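Local coordinates for protein cyclin homolog (Herpesvirus saimiri, PDB 2F2C) that acts as a viral D-type cyclin, pairing with the host kinase CDK6, and may promote T-cell proliferation during latent infection, at residues Arg52-Leu56 and Val77-Asp81; Ser71-Leu75 and Cys182-Ile186. Residues are numbered along the deposited sequence.

Interaction 1: residues Arg52-Leu56 and Val77-Asp81; sequences RTILL and VSILD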
ATOM      1  N   ARG A  52       5.288 -23.503 -16.699  1.00 69.05           N
ATOM      2  CA  ARG A  52       5.121 -22.636 -15.542  1.00 68.57           C
ATOM      3  C   ARG A  52       6.180 -22.911 -14.455  1.00 68.60           C
ATOM      4  O   ARG A  52       6.843 -21.974 -13.987  1.00 68.46           O
ATOM      5  CB  ARG A  52       3.707 -22.763 -14.978  1.00 68.55           C
ATOM      6  CG  ARG A  52       3.340 -21.704 -13.943  1.00 68.45           C
ATOM      7  CD  ARG A  52       1.937 -21.863 -13.413  1.00 67.88           C
ATOM      8  NE  ARG A  52       1.640 -20.975 -12.293  1.00 65.79           N
ATOM      9  CZ  ARG A  52       1.600 -21.350 -11.019  1.00 65.22           C
ATOM     10  NH1 ARG A  52       1.867 -22.604 -10.678  1.00 64.36           N
ATOM     11  NH2 ARG A  52       1.299 -20.458 -10.078  1.00 64.92           N
ATOM     12  N   THR A  53       6.361 -24.182 -14.084  1.00 68.09           N
ATOM     13  CA  THR A  53       7.275 -24.540 -12.990  1.00 67.94           C
ATOM     14  C   THR A  53       8.736 -24.101 -13.205  1.00 67.55           C
ATOM     15  O   THR A  53       9.404 -23.666 -12.260  1.00 67.54           O
ATOM     16  CB  THR A  53       7.232 -26.056 -12.680  1.00 68.24           C
ATOM     17  OG1 THR A  53       5.885 -26.540 -12.736  1.00 69.21           O
ATOM     18  CG2 THR A  53       7.651 -26.317 -11.230  1.00 67.60           C
ATOM     19  N   ILE A  54       9.231 -24.238 -14.435  1.00 66.88           N
ATOM     20  CA  ILE A  54      10.566 -23.752 -14.788  1.00 66.30           C
ATOM     21  C   ILE A  54      10.642 -22.204 -14.660  1.00 66.71           C
ATOM     22  O   ILE A  54      11.543 -21.664 -14.011  1.00 66.56           O
ATOM     23  CB  ILE A  54      10.961 -24.270 -16.199  1.00 65.79           C
ATOM     24  CG1 ILE A  54      11.172 -25.801 -16.160  1.00 65.90           C
ATOM     25  CG2 ILE A  54      12.228 -23.614 -16.679  1.00 65.24           C
ATOM     26  CD1 ILE A  54      10.901 -26.551 -17.466  1.00 62.80           C
ATOM     27  N   LEU A  55       9.664 -21.505 -15.232  1.00 66.73           N
ATOM     28  CA  LEU A  55       9.678 -20.059 -15.284  1.00 66.86           C
ATOM     29  C   LEU A  55       9.561 -19.446 -13.904  1.00 67.39           C
ATOM     30  O   LEU A  55      10.206 -18.439 -13.604  1.00 67.77           O
ATOM     31  CB  LEU A  55       8.545 -19.568 -16.158  1.00 66.64           C
ATOM     32  CG  LEU A  55       8.263 -18.077 -16.106  1.00 66.77           C
ATOM     33  CD1 LEU A  55       9.335 -17.309 -16.856  1.00 66.11           C
ATOM     34  CD2 LEU A  55       6.868 -17.826 -16.688  1.00 67.76           C
ATOM     35  N   LEU A  56       8.733 -20.049 -13.060  1.00 67.69           N
ATOM     36  CA  LEU A  56       8.588 -19.568 -11.699  1.00 67.58           C
ATOM     37  C   LEU A  56       9.823 -19.890 -10.864  1.00 67.90           C
ATOM     38  O   LEU A  56      10.127 -19.160  -9.919  1.00 68.52           O
ATOM     39  CB  LEU A  56       7.323 -20.121 -11.051  1.00 67.25           C
ATOM     40  CG  LEU A  56       5.987 -19.588 -11.581  1.00 67.12           C
ATOM     41  CD1 LEU A  56       4.860 -20.123 -10.706  1.00 64.92           C
ATOM     42  CD2 LEU A  56       5.956 -18.047 -11.605  1.00 67.08           C
ATOM     43  N   VAL A  77       3.850 -13.663  -9.202  1.00 69.11           N
ATOM     44  CA  VAL A  77       3.149 -14.888  -9.608  1.00 68.92           C
ATOM     45  C   VAL A  77       1.669 -14.600  -9.896  1.00 69.30           C
ATOM     46  O   VAL A  77       1.094 -15.055 -10.890  1.00 69.15           O
ATOM     47  CB  VAL A  77       3.249 -15.969  -8.522  1.00 68.60           C
ATOM     48  CG1 VAL A  77       2.367 -17.144  -8.841  1.00 68.13           C
ATOM     49  CG2 VAL A  77       4.674 -16.461  -8.383  1.00 70.56           C
ATOM     50  N   SER A  78       1.058 -13.831  -9.003  1.00 69.90           N
ATOM     51  CA  SER A  78      -0.311 -13.440  -9.135  1.00 69.65           C
ATOM     52  C   SER A  78      -0.505 -12.716 -10.443  1.00 69.56           C
ATOM     53  O   SER A  78      -1.389 -13.089 -11.224  1.00 69.99           O
ATOM     54  CB  SER A  78      -0.689 -12.532  -7.996  1.00 69.80           C
ATOM     55  OG  SER A  78      -2.059 -12.200  -8.103  1.00 72.44           O
ATOM     56  N   ILE A  79       0.331 -11.706 -10.699  1.00 69.16           N
ATOM     57  CA  ILE A  79       0.233 -10.918 -11.937  1.00 68.66           C
ATOM     58  C   ILE A  79       0.323 -11.822 -13.151  1.00 68.80           C
ATOM     59  O   ILE A  79      -0.449 -11.663 -14.095  1.00 68.18           O
ATOM     60  CB  ILE A  79       1.316  -9.823 -12.016  1.00 68.58           C
ATOM     61  CG1 ILE A  79       1.013  -8.669 -11.059  1.00 67.41           C
ATOM     62  CG2 ILE A  79       1.424  -9.264 -13.427  1.00 68.24           C
ATOM     63  CD1 ILE A  79       2.157  -7.701 -10.954  1.00 65.51           C
ATOM     64  N   LEU A  80       1.253 -12.778 -13.101  1.00 69.53           N
ATOM     65  CA  LEU A  80       1.500 -13.704 -14.214  1.00 69.98           C
ATOM     66  C   LEU A  80       0.250 -14.503 -14.536  1.00 70.20           C
ATOM     67  O   LEU A  80      -0.216 -14.463 -15.675  1.00 70.16           O
ATOM     68  CB  LEU A  80       2.689 -14.629 -13.933  1.00 69.92           C
ATOM     69  CG  LEU A  80       2.833 -15.886 -14.816  1.00 71.19           C
ATOM     70  CD1 LEU A  80       3.331 -15.545 -16.230  1.00 71.91           C
ATOM     71  CD2 LEU A  80       3.732 -16.958 -14.182  1.00 70.17           C
ATOM     72  N   ASP A  81      -0.310 -15.192 -13.541  1.00 70.71           N
ATOM     73  CA  ASP A  81      -1.536 -15.988 -13.760  1.00 71.38           C
ATOM     74  C   ASP A  81      -2.699 -15.148 -14.281  1.00 71.36           C
ATOM     75  O   ASP A  81      -3.246 -15.442 -15.347  1.00 71.30           O
ATOM     76  CB  ASP A  81      -1.950 -16.757 -12.502  1.00 71.57           C
ATOM     77  CG  ASP A  81      -0.922 -17.798 -12.091  1.00 73.46           C
ATOM     78  OD1 ASP A  81      -0.216 -18.331 -12.983  1.00 72.75           O
ATOM     79  OD2 ASP A  81      -0.746 -18.133 -10.890  1.00 75.97           O
TER

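Interaction 2: residues Ser71-Leu75 and Cys182-Ile186; sequences SVFPL and CKALI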
ATOM      1  N   SER A  71       7.679 -10.153  -0.471  1.00 69.37           N
ATOM      2  CA  SER A  71       6.365 -10.159  -1.075  1.00 69.67           C
ATOM      3  C   SER A  71       6.335  -9.887  -2.604  1.00 69.89           C
ATOM      4  O   SER A  71       5.288 -10.040  -3.257  1.00 70.14           O
ATOM      5  CB  SER A  71       5.433  -9.252  -0.293  1.00 68.73           C
ATOM      6  OG  SER A  71       5.254  -8.131  -1.067  1.00 70.48           O
ATOM      7  N   VAL A  72       7.479  -9.532  -3.180  1.00 69.87           N
ATOM      8  CA  VAL A  72       7.599  -9.385  -4.639  1.00 69.66           C
ATOM      9  C   VAL A  72       7.254 -10.655  -5.429  1.00 69.97           C
ATOM     10  O   VAL A  72       6.560 -10.613  -6.460  1.00 70.23           O
ATOM     11  CB  VAL A  72       9.019  -8.971  -5.022  1.00 69.50           C
ATOM     12  CG1 VAL A  72       9.137  -8.813  -6.540  1.00 68.37           C
ATOM     13  CG2 VAL A  72       9.392  -7.685  -4.295  1.00 69.23           C
ATOM     14  N   PHE A  73       7.751 -11.791  -4.964  1.00 69.81           N
ATOM     15  CA  PHE A  73       7.562 -13.004  -5.726  1.00 70.01           C
ATOM     16  C   PHE A  73       6.099 -13.455  -5.766  1.00 70.46           C
ATOM     17  O   PHE A  73       5.574 -13.680  -6.858  1.00 71.07           O
ATOM     18  CB  PHE A  73       8.503 -14.129  -5.285  1.00 69.84           C
ATOM     19  CG  PHE A  73       8.344 -15.377  -6.082  1.00 70.08           C
ATOM     20  CD1 PHE A  73       8.612 -15.384  -7.445  1.00 70.17           C
ATOM     21  CD2 PHE A  73       7.896 -16.544  -5.481  1.00 70.12           C
ATOM     22  CE1 PHE A  73       8.465 -16.544  -8.193  1.00 70.29           C
ATOM     23  CE2 PHE A  73       7.754 -17.703  -6.224  1.00 69.19           C
ATOM     24  CZ  PHE A  73       8.031 -17.704  -7.576  1.00 69.58           C
ATOM     25  N   PRO A  74       5.436 -13.615  -4.621  1.00 70.54           N
ATOM     26  CA  PRO A  74       4.028 -13.959  -4.643  1.00 70.47           C
ATOM     27  C   PRO A  74       3.235 -13.061  -5.598  1.00 70.68           C
ATOM     28  O   PRO A  74       2.443 -13.574  -6.416  1.00 70.45           O
ATOM     29  CB  PRO A  74       3.609 -13.755  -3.191  1.00 70.16           C
ATOM     30  CG  PRO A  74       4.794 -14.169  -2.454  1.00 70.61           C
ATOM     31  CD  PRO A  74       5.943 -13.546  -3.232  1.00 70.70           C
ATOM     32  N   LEU A  75       3.479 -11.751  -5.529  1.00 70.55           N
ATOM     33  CA  LEU A  75       2.706 -10.797  -6.322  1.00 70.44           C
ATOM     34  C   LEU A  75       3.014 -10.969  -7.788  1.00 70.54           C
ATOM     35  O   LEU A  75       2.114 -10.962  -8.625  1.00 71.10           O
ATOM     36  CB  LEU A  75       2.980  -9.370  -5.875  1.00 70.23           C
ATOM     37  CG  LEU A  75       2.060  -8.202  -6.217  1.00 70.16           C
ATOM     38  CD1 LEU A  75       2.565  -7.503  -7.429  1.00 70.80           C
ATOM     39  CD2 LEU A  75       0.612  -8.612  -6.407  1.00 71.09           C
ATOM     40  N   CYS A 182       7.106 -18.764  -0.239  1.00 71.73           N
ATOM     41  CA  CYS A 182       7.662 -18.385  -1.544  1.00 72.00           C
ATOM     42  C   CYS A 182       8.191 -19.544  -2.371  1.00 71.87           C
ATOM     43  O   CYS A 182       8.092 -19.498  -3.586  1.00 72.13           O
ATOM     44  CB  CYS A 182       8.740 -17.341  -1.415  1.00 71.73           C
ATOM     45  SG  CYS A 182       8.115 -15.709  -1.002  1.00 75.71           S
ATOM     46  N   LYS A 183       8.748 -20.582  -1.757  1.00 71.80           N
ATOM     47  CA  LYS A 183       9.196 -21.711  -2.580  1.00 71.99           C
ATOM     48  C   LYS A 183       8.024 -22.586  -3.034  1.00 72.10           C
ATOM     49  O   LYS A 183       7.933 -22.919  -4.213  1.00 72.71           O
ATOM     50  CB  LYS A 183      10.280 -22.539  -1.902  1.00 72.21           C
ATOM     51  CG  LYS A 183      11.689 -21.923  -1.968  1.00 73.17           C
ATOM     52  CD  LYS A 183      12.749 -22.993  -1.735  1.00 74.64           C
ATOM     53  CE  LYS A 183      14.166 -22.444  -1.868  1.00 76.02           C
ATOM     54  NZ  LYS A 183      14.669 -21.763  -0.643  1.00 77.69           N
ATOM     55  N   ALA A 184       7.111 -22.927  -2.116  1.00 71.81           N
ATOM     56  CA  ALA A 184       5.908 -23.725  -2.441  1.00 70.60           C
ATOM     57  C   ALA A 184       5.146 -23.197  -3.656  1.00 70.19           C
ATOM     58  O   ALA A 184       4.757 -23.976  -4.519  1.00 69.60           O
ATOM     59  CB  ALA A 184       4.986 -23.822  -1.235  1.00 70.46           C
ATOM     60  N   LEU A 185       4.974 -21.871  -3.726  1.00 70.14           N
ATOM     61  CA  LEU A 185       4.247 -21.201  -4.822  1.00 70.10           C
ATOM     62  C   LEU A 185       4.785 -21.497  -6.222  1.00 70.74           C
ATOM     63  O   LEU A 185       4.158 -21.113  -7.207  1.00 70.82           O
ATOM     64  CB  LEU A 185       4.218 -19.683  -4.614  1.00 69.68           C
ATOM     65  CG  LEU A 185       3.113 -19.184  -3.692  1.00 69.02           C
ATOM     66  CD1 LEU A 185       3.456 -17.857  -3.103  1.00 67.53           C
ATOM     67  CD2 LEU A 185       1.803 -19.101  -4.419  1.00 68.32           C
ATOM     68  N   ILE A 186       5.948 -22.142  -6.309  1.00 71.23           N
ATOM     69  CA  ILE A 186       6.492 -22.590  -7.592  1.00 72.08           C
ATOM     70  C   ILE A 186       5.631 -23.724  -8.168  1.00 72.64           C
ATOM     71  O   ILE A 186       5.409 -23.807  -9.383  1.00 72.22           O
ATOM     72  CB  ILE A 186       7.992 -23.037  -7.428  1.00 72.03           C
ATOM     73  CG1 ILE A 186       8.867 -21.830  -7.097  1.00 72.60           C
ATOM     74  CG2 ILE A 186       8.532 -23.737  -8.678  1.00 70.79           C
ATOM     75  CD1 ILE A 186      10.380 -22.125  -7.066  1.00 72.36           C
TER

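Interaction 1: residues Arg52-Leu56 and Val77-Asp81
Leu80 reaches across to two leucines of the facing helix, its CD2 lying 3.6 Å from Leu56 CD2 and 4.1 Å from Leu55 CD2. The helices are the first two of the N-terminal cyclin-box repeat, and their short segments run roughly antiparallel at 143°. With the axes of these short segments 12.4 Å apart at closest approach, side chains and not backbones close the gap. The spacing is tighter at one end, where the CA atoms of Leu56 and Val77 come within 7.5 Å and Leu56 CD2 packs on Val77 CG2 at 3.8 Å. Leu80 also touches Ile97 and Cys101 of helix 94-109. At the wider end, Arg52 is extended, with chi1 to chi3 all t, and brings its charge to Asp81 in a buried salt bridge. Asp81 OD1 is also hydrogen-bonded to Trp41 NE1, its stronger partner. The bridge itself has two hydrogen bonds: Arg52 NH2 to Asp81 OD2 at 3.2 Å, and a weak one from Arg52 NE to Asp81 OD1 at 3.3 Å.

Interaction 2: residues Ser71-Leu75 and Cys182-Ile186
Start with Phe73 and its t rotamer, chi1 near 180°, which sends the ring out from the first turn of helix 72-83 into the corner made by residues 182-186. The ring arrives edge-on to a backbone carbonyl: Phe73 CE2 is 3.2 Å from Cys182 O, close to the ring plane, so a polarised aromatic C-H faces the oxygen. Ile186 N, four residues on, is bonded to Lys183 O at 3.0 Å rather than to Cys182 O. The same turn sets Ile186 beside the ring, and its m, t conformation puts CG1 4.2 Å from Phe73 CZ. Cys182, whose CA-to-CB bond points sideways, still has CB 4.2 Å from Phe73 CD2.

This is the joint between the two cyclin-box repeats: the second helix of the N-terminal repeat, near its N-terminal end, meets the last part of helix 170-184 and the residues that follow. Helix 49-65 borders the joint as well, with His60 stacking edge-to-face on Phe73.

Pro74 is the second residue of its segment to make contact. Its place in the first helical turn suits a residue with no backbone N-H to donate, and its ring, puckered C-gamma exo, presents carbon atoms to both neighbours. Cys182, in the m rotamer at chi1 -73°, swings SG to 3.8 Å from Pro74 CD. Leu185, whose CA-to-CB bond points toward residues 71-75, has chi1 at -84° and chi2 at 157°, and this brings its CD1 to 4.0 Å from Pro74 CG.

How the interactions relate
Helix 72-83 serves both contacts: its opening turn meets the C-terminal repeat in interaction 2, and the next turns pack on helix 49-65 in interaction 1. One contact therefore lies inside the first cyclin box, the other between the two boxes. Their centres are about 9 Å apart and they touch directly. Leu56 O lies 3.5 Å from Phe73 CZ, Leu56 CD1 is 3.7 Å from Leu185 O, and Thr53 O is 3.7 Å from Ile186 CG2, so helix 49-65 faces residues of both pairs. Interaction 2 is the more central, its centre about 3 Å from the centre of the chain, against about 10 Å for the centre of interaction 1. CDK6 touches none of the four segments.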